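Local coordinates for Wnt inhibitor of Dorsal protein (Drosophila melanogaster, PDB 4KRR) that probably binds frizzled receptors as a secreted Wnt-family ligand and signals through them to the nucleus, this chain being its N-terminal domain and linker, at residues Thr69-Cys74 against His95-Ala100; Glu9-Lys14 against Ala64-Thr69; Arg128-Glu133 against Ala153-Phe158; Arg120-Leu125 against Gln163-Met168; Ser112-His117 against Ser193-Gln198. One frame throughout, in Å; residues are numbered along the deposited sequence.

Contact 1. Residues Thr69-Cys74 against His95-Ala100; sequences TLTKDC and HEPTKA. With NA (sodium ion), chain F.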
# COMPACT_ATOMS: atom_id res chain seq x y z
N THR A 69 5.93 -3.89 -3.20
CA THR A 69 7.16 -4.05 -3.98
C THR A 69 8.28 -4.61 -3.10
O THR A 69 8.99 -5.53 -3.50
CB THR A 69 7.61 -2.71 -4.60
OG1 THR A 69 6.59 -2.23 -5.48
CG2 THR A 69 8.90 -2.89 -5.38
N LEU A 70 8.41 -4.05 -1.90
CA LEU A 70 9.45 -4.46 -0.97
C LEU A 70 9.25 -5.89 -0.49
O LEU A 70 10.20 -6.67 -0.40
CB LEU A 70 9.50 -3.50 0.23
CG LEU A 70 10.51 -3.85 1.33
CD1 LEU A 70 11.92 -3.91 0.77
CD2 LEU A 70 10.42 -2.85 2.48
N THR A 71 8.00 -6.24 -0.18
CA THR A 71 7.67 -7.59 0.24
C THR A 71 7.98 -8.61 -0.85
O THR A 71 8.60 -9.65 -0.59
CB THR A 71 6.18 -7.71 0.60
OG1 THR A 71 5.84 -6.74 1.60
CG2 THR A 71 5.86 -9.11 1.12
N LYS A 72 7.57 -8.29 -2.07
CA LYS A 72 7.74 -9.20 -3.20
C LYS A 72 9.21 -9.37 -3.57
O LYS A 72 9.68 -10.49 -3.77
CB LYS A 72 6.95 -8.69 -4.42
CG LYS A 72 6.93 -9.65 -5.59
CD LYS A 72 6.01 -9.15 -6.70
CE LYS A 72 5.91 -10.15 -7.83
NZ LYS A 72 5.01 -9.68 -8.92
N ASP A 73 9.94 -8.26 -3.65
CA ASP A 73 11.35 -8.30 -4.01
C ASP A 73 12.20 -9.02 -2.98
O ASP A 73 13.18 -9.68 -3.32
CB ASP A 73 11.88 -6.88 -4.26
CG ASP A 73 11.36 -6.29 -5.55
OD1 ASP A 73 10.30 -6.73 -6.03
OD2 ASP A 73 12.02 -5.37 -6.09
N CYS A 74 11.83 -8.90 -1.71
CA CYS A 74 12.52 -9.61 -0.64
C CYS A 74 12.36 -11.11 -0.80
O CYS A 74 13.33 -11.86 -0.69
CB CYS A 74 11.99 -9.18 0.74
SG CYS A 74 12.67 -7.62 1.35
N HIS A 95 5.95 -14.71 1.25
CA HIS A 95 5.98 -13.27 1.45
C HIS A 95 5.85 -12.92 2.92
O HIS A 95 5.15 -13.61 3.68
CB HIS A 95 4.87 -12.59 0.64
CG HIS A 95 5.15 -12.55 -0.83
ND1 HIS A 95 4.56 -11.62 -1.67
CD2 HIS A 95 5.94 -13.32 -1.62
CE1 HIS A 95 4.99 -11.82 -2.91
NE2 HIS A 95 5.82 -12.84 -2.90
N GLU A 96 6.54 -11.86 3.33
CA GLU A 96 6.52 -11.40 4.71
C GLU A 96 6.20 -9.91 4.77
O GLU A 96 7.09 -9.09 4.98
CB GLU A 96 7.86 -11.68 5.38
CG GLU A 96 8.22 -13.16 5.47
CD GLU A 96 9.65 -13.40 5.92
OE1 GLU A 96 10.58 -13.00 5.19
OE2 GLU A 96 9.84 -13.99 7.01
N PRO A 97 4.92 -9.55 4.58
CA PRO A 97 4.49 -8.15 4.54
C PRO A 97 4.74 -7.41 5.86
O PRO A 97 5.02 -6.22 5.84
CB PRO A 97 2.99 -8.24 4.25
CG PRO A 97 2.59 -9.61 4.68
CD PRO A 97 3.78 -10.48 4.42
N THR A 98 4.64 -8.12 6.98
CA THR A 98 4.86 -7.51 8.28
C THR A 98 6.31 -7.04 8.43
O THR A 98 6.56 -5.95 8.95
CB THR A 98 4.49 -8.47 9.42
OG1 THR A 98 3.10 -8.79 9.34
CG2 THR A 98 4.78 -7.84 10.78
N LYS A 99 7.25 -7.85 7.96
CA LYS A 99 8.66 -7.47 7.97
C LYS A 99 8.87 -6.21 7.14
O LYS A 99 9.60 -5.30 7.54
CB LYS A 99 9.53 -8.60 7.41
CG LYS A 99 9.50 -9.89 8.23
CD LYS A 99 10.12 -9.69 9.59
CE LYS A 99 10.28 -11.01 10.32
NZ LYS A 99 11.16 -11.95 9.56
N ALA A 100 8.21 -6.16 5.98
CA ALA A 100 8.33 -5.02 5.07
C ALA A 100 7.69 -3.77 5.67
O ALA A 100 8.21 -2.66 5.51
CB ALA A 100 7.69 -5.35 3.73
NA NA F . 15.74 -10.73 -1.05
O HOH W 1 8.74 -10.75 1.67
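T71 on helix 53-75 comes closest to P97 at the start of helix 97-107, CA to CA 5.4 Å, with E96 in the N-cap position of the second helix. T71 turns its two branches to different neighbours. OG1 lies close to A100, 3.1 Å from its CB, but its hydrogen bond goes back to the carbonyl of V67 in its own helix. The methyl CG2, anti to the backbone N, rests on the turn before P97, 3.6 Å from H95 CB. Next to it in the helix, L70 CD2 touches A100 CB at 3.9 Å. H95 lies side by side with K72, and K72 CA makes an off-centre CH-pi contact with the imidazole, 4.2 Å from the ring centroid. An alanine in place of H95 would probably open a gap beside K72 where the ring had lain. A water joins the backbones, donating to T71 O and accepting from E96 N at 3.0 Å. At the end of the segment, C74 O binds the sodium ion together with I79 O, and C74 is disulfide-bonded to C82. Strand 149-155 closes another side, with L155 against T71 and V154 against H95, while W8 of helix 8-26 packs on L70.

Contact 2. Residues Glu9-Lys14 against Ala64-Thr69; sequences EDITGK and AAIVHT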
# COMPACT_ATOMS: atom_id res chain seq x y z
N GLU A 9 15.69 4.16 -3.14
CA GLU A 9 15.45 4.92 -4.37
C GLU A 9 14.76 4.06 -5.42
O GLU A 9 13.81 4.50 -6.07
CB GLU A 9 16.77 5.47 -4.92
CG GLU A 9 16.64 6.16 -6.26
CD GLU A 9 17.95 6.76 -6.74
OE1 GLU A 9 18.53 7.59 -6.00
OE2 GLU A 9 18.41 6.40 -7.84
N ASP A 10 15.24 2.83 -5.59
CA ASP A 10 14.67 1.92 -6.57
C ASP A 10 13.31 1.39 -6.13
O ASP A 10 12.39 1.27 -6.94
CB ASP A 10 15.63 0.75 -6.83
CG ASP A 10 16.99 1.22 -7.32
OD1 ASP A 10 17.07 2.32 -7.90
OD2 ASP A 10 17.97 0.48 -7.11
N ILE A 11 13.19 1.07 -4.85
CA ILE A 11 11.94 0.55 -4.29
C ILE A 11 10.82 1.58 -4.42
O ILE A 11 9.73 1.26 -4.91
CB ILE A 11 12.11 0.15 -2.81
CG1 ILE A 11 13.02 -1.07 -2.70
CG2 ILE A 11 10.76 -0.16 -2.19
CD1 ILE A 11 12.46 -2.31 -3.36
N THR A 12 11.09 2.80 -3.99
CA THR A 12 10.13 3.89 -4.07
C THR A 12 9.76 4.19 -5.52
O THR A 12 8.59 4.39 -5.85
CB THR A 12 10.66 5.18 -3.41
OG1 THR A 12 10.94 4.91 -2.02
CG2 THR A 12 9.65 6.30 -3.51
N GLY A 13 10.77 4.22 -6.39
CA GLY A 13 10.57 4.48 -7.80
C GLY A 13 9.60 3.50 -8.45
O GLY A 13 8.64 3.91 -9.11
N LYS A 14 9.84 2.21 -8.25
CA LYS A 14 8.99 1.16 -8.80
C LYS A 14 7.62 1.19 -8.13
O LYS A 14 6.59 1.00 -8.79
CB LYS A 14 9.62 -0.22 -8.63
CG LYS A 14 10.86 -0.47 -9.48
CD LYS A 14 11.32 -1.92 -9.40
CE LYS A 14 11.73 -2.32 -7.99
NZ LYS A 14 12.06 -3.78 -7.88
N ALA A 64 1.13 1.46 -0.01
CA ALA A 64 0.78 0.07 -0.29
C ALA A 64 1.63 -0.51 -1.41
O ALA A 64 2.07 -1.66 -1.35
CB ALA A 64 -0.70 -0.06 -0.62
N ALA A 65 1.87 0.30 -2.44
CA ALA A 65 2.64 -0.15 -3.60
C ALA A 65 4.11 -0.32 -3.26
O ALA A 65 4.78 -1.22 -3.77
CB ALA A 65 2.48 0.82 -4.75
N ILE A 66 4.62 0.54 -2.38
CA ILE A 66 6.01 0.46 -1.95
C ILE A 66 6.24 -0.78 -1.09
O ILE A 66 7.23 -1.49 -1.27
CB ILE A 66 6.43 1.74 -1.19
CG1 ILE A 66 6.44 2.94 -2.13
CG2 ILE A 66 7.80 1.56 -0.55
CD1 ILE A 66 6.79 4.25 -1.46
N VAL A 67 5.31 -1.03 -0.17
CA VAL A 67 5.40 -2.20 0.70
C VAL A 67 5.20 -3.50 -0.08
O VAL A 67 5.89 -4.49 0.15
CB VAL A 67 4.39 -2.12 1.87
CG1 VAL A 67 4.40 -3.40 2.69
CG2 VAL A 67 4.70 -0.91 2.75
N HIS A 68 4.27 -3.48 -1.03
CA HIS A 68 4.03 -4.62 -1.90
C HIS A 68 5.28 -4.94 -2.71
O HIS A 68 5.65 -6.10 -2.87
CB HIS A 68 2.85 -4.34 -2.84
CG HIS A 68 2.40 -5.53 -3.64
ND1 HIS A 68 3.05 -5.94 -4.78
CD2 HIS A 68 1.36 -6.37 -3.47
CE1 HIS A 68 2.43 -7.00 -5.27
NE2 HIS A 68 1.40 -7.28 -4.50
N THR A 69 5.93 -3.89 -3.20
CA THR A 69 7.16 -4.05 -3.98
C THR A 69 8.28 -4.61 -3.10
O THR A 69 8.99 -5.53 -3.50
CB THR A 69 7.61 -2.71 -4.60
OG1 THR A 69 6.59 -2.23 -5.48
CG2 THR A 69 8.90 -2.89 -5.38
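I11 and I66 meet through their CG2 methyls, 3.8 Å apart, where helix 8-26 passes helix 53-75. In both, chi1 (-68° in I11, -67° in I66) sets CG1 anti to the carbonyl carbon, which leaves CG2 anti to the backbone N, but they part at the second torsion. I66 continues extended, and its CD1 runs beside T12, 4.1 Å from T12 CG2. I11 bends instead, and its CD1 comes to 4.1 Å from T69 CG2 as the two side chains slide past each other in opposite directions. That T69 methyl also takes K14, whose chain is bent at chi3 and brings CE to 3.9 Å from T69 CG2. The lysine's ammonium lies at the carboxylate of D73, in a pairing modelled too short to trust in detail. T69 OG1 turns back into its own helix and donates to A65 O at 2.7 Å; this oxygen also accepts from T69 N, the two donors arriving from opposite faces of the carbonyl plane. A serine in place of T69 would probably leave I11 CD1 and the K14 chain without the methyl they share. The short helical segments approach to 8.5 Å between axes at an angle of 124°. Around them, Y104 of helix 97-107 packs on I66, F108 touches T12, and F158 of helix 158-170 lies against A65.

Contact 3. Residues Arg128-Glu133 against Ala153-Phe158; sequences RSLEQE and AVLKPF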
# COMPACT_ATOMS: atom_id res chain seq x y z
N ARG A 128 -3.74 -8.70 5.70
CA ARG A 128 -4.85 -9.59 5.37
C ARG A 128 -5.04 -9.69 3.86
O ARG A 128 -6.09 -10.12 3.38
CB ARG A 128 -6.14 -9.13 6.05
CG ARG A 128 -6.66 -7.78 5.57
CD ARG A 128 -8.01 -7.47 6.18
NE ARG A 128 -8.56 -6.22 5.66
CZ ARG A 128 -8.34 -5.03 6.20
NH1 ARG A 128 -7.59 -4.91 7.28
NH2 ARG A 128 -8.88 -3.94 5.66
N SER A 129 -4.01 -9.32 3.11
CA SER A 129 -4.04 -9.40 1.65
C SER A 129 -3.18 -10.55 1.14
O SER A 129 -2.69 -10.52 0.01
CB SER A 129 -3.57 -8.08 1.02
OG SER A 129 -4.50 -7.04 1.27
N LEU A 130 -3.01 -11.56 1.97
CA LEU A 130 -2.21 -12.72 1.59
C LEU A 130 -3.03 -13.78 0.88
O LEU A 130 -4.12 -14.15 1.32
CB LEU A 130 -1.52 -13.34 2.81
CG LEU A 130 -0.29 -12.61 3.36
CD1 LEU A 130 0.26 -13.36 4.56
CD2 LEU A 130 0.78 -12.48 2.28
N GLU A 131 -2.50 -14.27 -0.24
CA GLU A 131 -3.03 -15.46 -0.89
C GLU A 131 -1.92 -16.50 -0.89
O GLU A 131 -0.92 -16.34 -0.19
CB GLU A 131 -3.47 -15.14 -2.32
CG GLU A 131 -4.81 -14.43 -2.40
CD GLU A 131 -5.21 -14.06 -3.82
OE1 GLU A 131 -4.40 -14.31 -4.75
OE2 GLU A 131 -6.32 -13.53 -4.00
N GLN A 132 -2.10 -17.57 -1.66
CA GLN A 132 -1.03 -18.55 -1.80
C GLN A 132 -0.79 -18.93 -3.26
O GLN A 132 -1.72 -18.95 -4.07
CB GLN A 132 -1.30 -19.79 -0.95
CG GLN A 132 -2.64 -20.44 -1.20
CD GLN A 132 -2.91 -21.56 -0.22
OE1 GLN A 132 -1.97 -22.14 0.33
NE2 GLN A 132 -4.18 -21.86 0.01
N GLU A 133 0.47 -19.22 -3.57
CA GLU A 133 0.85 -19.61 -4.92
C GLU A 133 1.54 -20.97 -4.90
O GLU A 133 2.39 -21.24 -4.06
CB GLU A 133 1.77 -18.56 -5.53
CG GLU A 133 2.19 -18.83 -6.97
CD GLU A 133 2.98 -17.67 -7.55
OE1 GLU A 133 3.13 -16.65 -6.86
OE2 GLU A 133 3.44 -17.79 -8.71
N ALA A 153 2.89 -18.61 0.89
CA ALA A 153 2.04 -17.43 1.02
C ALA A 153 2.61 -16.26 0.22
O ALA A 153 3.79 -15.94 0.34
CB ALA A 153 1.87 -17.05 2.48
N VAL A 154 1.77 -15.64 -0.60
CA VAL A 154 2.18 -14.46 -1.36
C VAL A 154 1.10 -13.39 -1.31
O VAL A 154 -0.08 -13.69 -1.10
CB VAL A 154 2.46 -14.81 -2.84
CG1 VAL A 154 3.68 -15.72 -2.96
CG2 VAL A 154 1.24 -15.44 -3.49
N LEU A 155 1.50 -12.14 -1.49
CA LEU A 155 0.55 -11.03 -1.54
C LEU A 155 -0.28 -11.11 -2.82
O LEU A 155 0.23 -11.51 -3.87
CB LEU A 155 1.28 -9.69 -1.49
CG LEU A 155 1.83 -9.23 -0.14
CD1 LEU A 155 2.59 -7.92 -0.29
CD2 LEU A 155 0.69 -9.07 0.86
N LYS A 156 -1.55 -10.72 -2.73
CA LYS A 156 -2.43 -10.65 -3.89
C LYS A 156 -1.81 -9.75 -4.95
O LYS A 156 -0.95 -8.92 -4.63
CB LYS A 156 -3.79 -10.08 -3.51
CG LYS A 156 -4.59 -10.88 -2.51
CD LYS A 156 -5.96 -10.27 -2.29
CE LYS A 156 -5.86 -8.84 -1.81
NZ LYS A 156 -7.21 -8.25 -1.53
N PRO A 157 -2.23 -9.92 -6.22
CA PRO A 157 -1.85 -8.94 -7.24
C PRO A 157 -2.26 -7.54 -6.79
O PRO A 157 -3.30 -7.38 -6.15
CB PRO A 157 -2.65 -9.38 -8.47
CG PRO A 157 -3.65 -10.39 -7.97
CD PRO A 157 -3.02 -11.02 -6.78
N PHE A 158 -1.45 -6.54 -7.12
CA PHE A 158 -1.66 -5.21 -6.56
C PHE A 158 -2.98 -4.58 -7.00
O PHE A 158 -3.54 -3.74 -6.28
CB PHE A 158 -0.49 -4.28 -6.88
CG PHE A 158 -0.58 -2.96 -6.18
CD1 PHE A 158 -0.36 -2.87 -4.82
CD2 PHE A 158 -0.91 -1.81 -6.88
CE1 PHE A 158 -0.46 -1.66 -4.16
CE2 PHE A 158 -1.01 -0.59 -6.23
CZ PHE A 158 -0.78 -0.52 -4.87
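K156 and E131 cross at about a right angle: both have CG anti to their carbonyl carbon, E131 then running extended while K156 bends at chi3 (-58°). Their stems make the contact, with E131 CD 3.5 Å from K156 CG, whereas the charged ends stay apart. K156 continues to S129, its CE 3.7 Å from S129 CB, and its ammonium forms a salt bridge with D164. S129 OG is bonded to L125 O, back in the preceding helix.

The backbones form an antiparallel pair. E131 and V154 are a hydrogen-bonded pair, E131 N reaching V154 O at 2.6 Å and V154 N reaching E131 O at 2.8 Å. The latter donor stands above the carbonyl plane of E131, 41° out of it. K156 N extends the pairing past the strand end, meeting S129 O at 3.0 Å nearly head-on to the carbonyl. E133 CB packs on V154 CG2, 3.8 Å away, and the leucines L130 and L155 touch through their CD2 methyls at 3.7 Å.

This is the base of the two-stranded hairpin 130-136 and 149-155, whose outer part carries the disulfides C134-C151 and C136-C146. L155 turns in against H68 of helix 53-75, A153 bonds through its backbone to H95, and I161 of helix 158-170 packs on S129 and K156.

Contact 4. Residues Arg120-Leu125 against Gln163-Met168; sequences RVVGAL and QDLLQM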
# COMPACT_ATOMS: atom_id res chain seq x y z
N ARG A 120 -1.52 2.78 9.61
CA ARG A 120 -1.93 1.56 10.30
C ARG A 120 -3.02 0.83 9.52
O ARG A 120 -3.04 -0.40 9.48
CB ARG A 120 -2.42 1.88 11.72
CG ARG A 120 -1.30 2.22 12.69
CD ARG A 120 -1.85 2.68 14.04
NE ARG A 120 -2.79 1.72 14.61
CZ ARG A 120 -2.43 0.68 15.36
NH1 ARG A 120 -1.15 0.47 15.63
NH2 ARG A 120 -3.36 -0.14 15.84
N VAL A 121 -3.93 1.58 8.92
CA VAL A 121 -5.01 1.00 8.12
C VAL A 121 -4.44 0.25 6.92
O VAL A 121 -4.82 -0.89 6.66
CB VAL A 121 -6.00 2.07 7.63
CG1 VAL A 121 -7.02 1.46 6.66
CG2 VAL A 121 -6.71 2.72 8.81
N VAL A 122 -3.54 0.90 6.20
CA VAL A 122 -2.87 0.29 5.05
C VAL A 122 -2.05 -0.92 5.49
O VAL A 122 -2.01 -1.94 4.80
CB VAL A 122 -1.97 1.31 4.34
CG1 VAL A 122 -1.15 0.64 3.25
CG2 VAL A 122 -2.81 2.44 3.76
N GLY A 123 -1.40 -0.80 6.64
CA GLY A 123 -0.61 -1.89 7.19
C GLY A 123 -1.44 -3.14 7.44
O GLY A 123 -1.05 -4.24 7.05
N ALA A 124 -2.58 -2.96 8.09
CA ALA A 124 -3.48 -4.06 8.41
C ALA A 124 -4.06 -4.71 7.16
O ALA A 124 -4.26 -5.93 7.11
CB ALA A 124 -4.60 -3.58 9.32
N LEU A 125 -4.33 -3.89 6.15
CA LEU A 125 -4.87 -4.38 4.89
C LEU A 125 -3.89 -5.32 4.20
O LEU A 125 -4.27 -6.41 3.77
CB LEU A 125 -5.20 -3.22 3.95
CG LEU A 125 -5.54 -3.63 2.52
CD1 LEU A 125 -6.91 -4.29 2.44
CD2 LEU A 125 -5.44 -2.44 1.58
N GLN A 163 -8.12 -2.08 -5.47
CA GLN A 163 -9.57 -2.03 -5.42
C GLN A 163 -10.06 -1.90 -3.98
O GLN A 163 -11.03 -1.19 -3.70
CB GLN A 163 -10.19 -3.25 -6.09
CG GLN A 163 -11.72 -3.29 -6.02
CD GLN A 163 -12.36 -2.00 -6.51
OE1 GLN A 163 -12.02 -1.48 -7.57
NE2 GLN A 163 -13.30 -1.48 -5.73
N ASP A 164 -9.40 -2.60 -3.06
CA ASP A 164 -9.72 -2.51 -1.64
C ASP A 164 -9.52 -1.09 -1.14
O ASP A 164 -10.34 -0.56 -0.39
CB ASP A 164 -8.88 -3.48 -0.82
CG ASP A 164 -9.21 -4.93 -1.10
OD1 ASP A 164 -10.37 -5.22 -1.48
OD2 ASP A 164 -8.32 -5.80 -0.93
N LEU A 165 -8.42 -0.47 -1.55
CA LEU A 165 -8.12 0.90 -1.13
C LEU A 165 -9.10 1.89 -1.73
O LEU A 165 -9.47 2.88 -1.09
CB LEU A 165 -6.68 1.27 -1.49
CG LEU A 165 -5.59 0.63 -0.62
CD1 LEU A 165 -4.21 0.96 -1.17
CD2 LEU A 165 -5.72 1.10 0.82
N LEU A 166 -9.54 1.63 -2.96
CA LEU A 166 -10.56 2.45 -3.60
C LEU A 166 -11.86 2.38 -2.80
O LEU A 166 -12.54 3.39 -2.61
CB LEU A 166 -10.81 1.99 -5.05
CG LEU A 166 -11.83 2.83 -5.82
CD1 LEU A 166 -11.38 4.29 -5.86
CD2 LEU A 166 -12.04 2.30 -7.24
N GLN A 167 -12.19 1.18 -2.33
CA GLN A 167 -13.38 0.98 -1.50
C GLN A 167 -13.24 1.74 -0.18
O GLN A 167 -14.17 2.42 0.25
CB GLN A 167 -13.60 -0.51 -1.24
CG GLN A 167 -14.89 -0.83 -0.50
CD GLN A 167 -16.13 -0.48 -1.30
OE1 GLN A 167 -16.25 -0.85 -2.47
NE2 GLN A 167 -17.05 0.24 -0.68
N MET A 168 -12.08 1.61 0.45
CA MET A 168 -11.81 2.31 1.70
C MET A 168 -11.80 3.82 1.50
O MET A 168 -12.21 4.58 2.38
CB MET A 168 -10.49 1.84 2.31
CG MET A 168 -10.64 0.65 3.24
SD MET A 168 -9.05 0.03 3.82
CE MET A 168 -8.49 -0.80 2.35
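L125 reaches across from helix 113-127 and spreads its two methyls over three residues of helix 158-170. Its CG is anti to the backbone N (chi1 170°), and the fork that follows faces the other helix. CD2 lies 3.5 Å from M168 CE and 3.6 Å from L165 CD2, touching both methyls. CD1 leans to the other neighbour, 3.9 Å from D164 CB, and also meets M168 CE at 3.8 Å. The leucine passes each of these three side chains at a slant.

M168 comes back the other way. Its chain bends at chi3 (-75°), which places CE against L125, while the sulfur lies beside V121, SD to V121 CG1 being 3.8 Å. V121 and M168 slide past each other in opposite directions. V122 adds a looser contact, its CG2 4.3 Å from L165 CD2.

The packing belongs to the helical core of the Wnt N-terminal domain. The two short segments run at 142°, roughly antiparallel, with 11.6 Å between their axes, and L125 and M168 bridge much of the distance. Helix 53-75 packs against both partners: A60 and M63 touch V122, while I61 and A64 touch L165. L194 lies against V121 and M168 from the loop that leads into strand 195-196. At the polar margin, the OD2 of D164 is engaged by K156.

Contact 5. Residues Ser112-His117 against Ser193-Gln198; sequences SGAIGH and SLVFMQ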
# COMPACT_ATOMS: atom_id res chain seq x y z
N SER A 112 1.37 10.75 12.71
CA SER A 112 0.43 11.05 13.78
C SER A 112 -0.85 11.59 13.16
O SER A 112 -0.93 11.76 11.94
CB SER A 112 1.03 12.06 14.76
OG SER A 112 0.20 12.25 15.89
N GLY A 113 -1.85 11.87 13.99
CA GLY A 113 -3.13 12.35 13.50
C GLY A 113 -3.76 11.40 12.50
O GLY A 113 -3.74 10.18 12.69
N ALA A 114 -4.30 11.95 11.42
CA ALA A 114 -4.94 11.15 10.38
C ALA A 114 -3.92 10.31 9.63
O ALA A 114 -4.18 9.16 9.28
CB ALA A 114 -5.69 12.06 9.41
N ILE A 115 -2.75 10.91 9.38
CA ILE A 115 -1.67 10.23 8.68
C ILE A 115 -1.25 8.94 9.39
O ILE A 115 -1.16 7.88 8.76
CB ILE A 115 -0.44 11.14 8.54
CG1 ILE A 115 -0.79 12.39 7.73
CG2 ILE A 115 0.71 10.40 7.88
CD1 ILE A 115 -1.26 12.10 6.33
N GLY A 116 -1.00 9.04 10.69
CA GLY A 116 -0.59 7.89 11.48
C GLY A 116 -1.62 6.77 11.46
O GLY A 116 -1.27 5.60 11.31
N HIS A 117 -2.89 7.14 11.60
CA HIS A 117 -3.96 6.16 11.61
C HIS A 117 -4.07 5.44 10.27
O HIS A 117 -4.24 4.23 10.22
CB HIS A 117 -5.30 6.82 11.94
CG HIS A 117 -6.47 5.91 11.79
ND1 HIS A 117 -6.79 4.94 12.71
CD2 HIS A 117 -7.40 5.81 10.80
CE1 HIS A 117 -7.87 4.28 12.31
NE2 HIS A 117 -8.26 4.79 11.15
N SER A 193 -10.90 1.50 8.42
CA SER A 193 -11.45 2.76 7.93
C SER A 193 -10.37 3.82 7.80
O SER A 193 -9.67 4.13 8.76
CB SER A 193 -12.56 3.27 8.87
OG SER A 193 -13.66 2.38 8.89
N LEU A 194 -10.23 4.37 6.59
CA LEU A 194 -9.36 5.51 6.37
C LEU A 194 -10.05 6.76 6.89
O LEU A 194 -11.28 6.84 6.91
CB LEU A 194 -9.04 5.66 4.88
CG LEU A 194 -8.22 4.56 4.21
CD1 LEU A 194 -8.25 4.73 2.70
CD2 LEU A 194 -6.79 4.58 4.73
N VAL A 195 -9.26 7.74 7.31
CA VAL A 195 -9.82 9.00 7.78
C VAL A 195 -9.22 10.19 7.05
O VAL A 195 -8.07 10.16 6.62
CB VAL A 195 -9.61 9.18 9.31
CG1 VAL A 195 -10.35 8.10 10.08
CG2 VAL A 195 -8.13 9.18 9.66
N PHE A 196 -10.03 11.24 6.89
CA PHE A 196 -9.55 12.50 6.35
C PHE A 196 -10.17 13.65 7.14
O PHE A 196 -11.07 13.43 7.95
CB PHE A 196 -9.86 12.63 4.85
CG PHE A 196 -11.33 12.71 4.53
CD1 PHE A 196 -12.10 11.56 4.48
CD2 PHE A 196 -11.92 13.93 4.24
CE1 PHE A 196 -13.45 11.63 4.18
CE2 PHE A 196 -13.26 14.00 3.93
CZ PHE A 196 -14.03 12.86 3.90
N MET A 197 -9.69 14.86 6.90
CA MET A 197 -10.10 16.00 7.71
C MET A 197 -10.71 17.13 6.89
O MET A 197 -11.71 17.73 7.29
CB MET A 197 -8.91 16.52 8.52
CG MET A 197 -8.36 15.50 9.51
SD MET A 197 -6.71 15.88 10.14
CE MET A 197 -6.99 17.50 10.86
N GLN A 198 -10.12 17.41 5.73
CA GLN A 198 -10.53 18.56 4.93
C GLN A 198 -11.48 18.17 3.80
O GLN A 198 -11.41 17.07 3.26
CB GLN A 198 -9.30 19.25 4.34
CG GLN A 198 -9.58 20.59 3.69
CD GLN A 198 -9.67 21.72 4.69
OE1 GLN A 198 -10.18 22.80 4.39
NE2 GLN A 198 -9.14 21.48 5.89
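H117 donates from NE2 to the carbonyl oxygen of S193, 2.9 Å away, and this bond ties helix 113-127 to the chain entering strand 195-196. The N-H···O angle is 143°, so the bond is bent at the hydrogen, although the nitrogen lies almost straight out from the carbonyl; the oxygen sits at the ring edge, 16° out of its plane. Next to the bond, V195 crosses the imidazole at about a right angle, with CG2 3.6 Å from H117 CD2. The same methyl reaches A114 CB at 3.8 Å, one helical turn earlier, and M197 SD also approaches that CB, at 4.0 Å.

The first torsion of the histidine sets CG anti to the backbone N (chi1 172°), and chi2 then turns the ring. V195 is held through its backbone, its N bonding to N118 OD1 just past H117. I189 also packs on H117, and L175 on V195. Further out, L194 and F196 bond by their backbones to I173, which makes 195-196 the partner of 173-174 in a short parallel pair. The arrangement is helix 113-127 packed against a small two-stranded parallel sheet within the Wnt N-terminal domain.

How the contacts relate
Helix 53-75 carries one side of contacts 1 and 2, both partly buried, which share T69; K14 of contact 2 reaches D73 of contact 1. Contacts 4 and 5 both use helix 113-127 and meet where V121 packs on L194. Both are buried, but contact 4 is apolar apart from its D164 margin, whereas contact 5 adds a histidine-to-carbonyl bond. Contact 3 is backbone pairing in a hairpin lying at the surface, within the loop closed by contact 4 and tied to it by K156 and D164. It also meets contact 1 through H95 and contact 2 through H68. Contacts 3 and 5 lie on opposite sides of the chain's centre, their own centres about 26 Å apart.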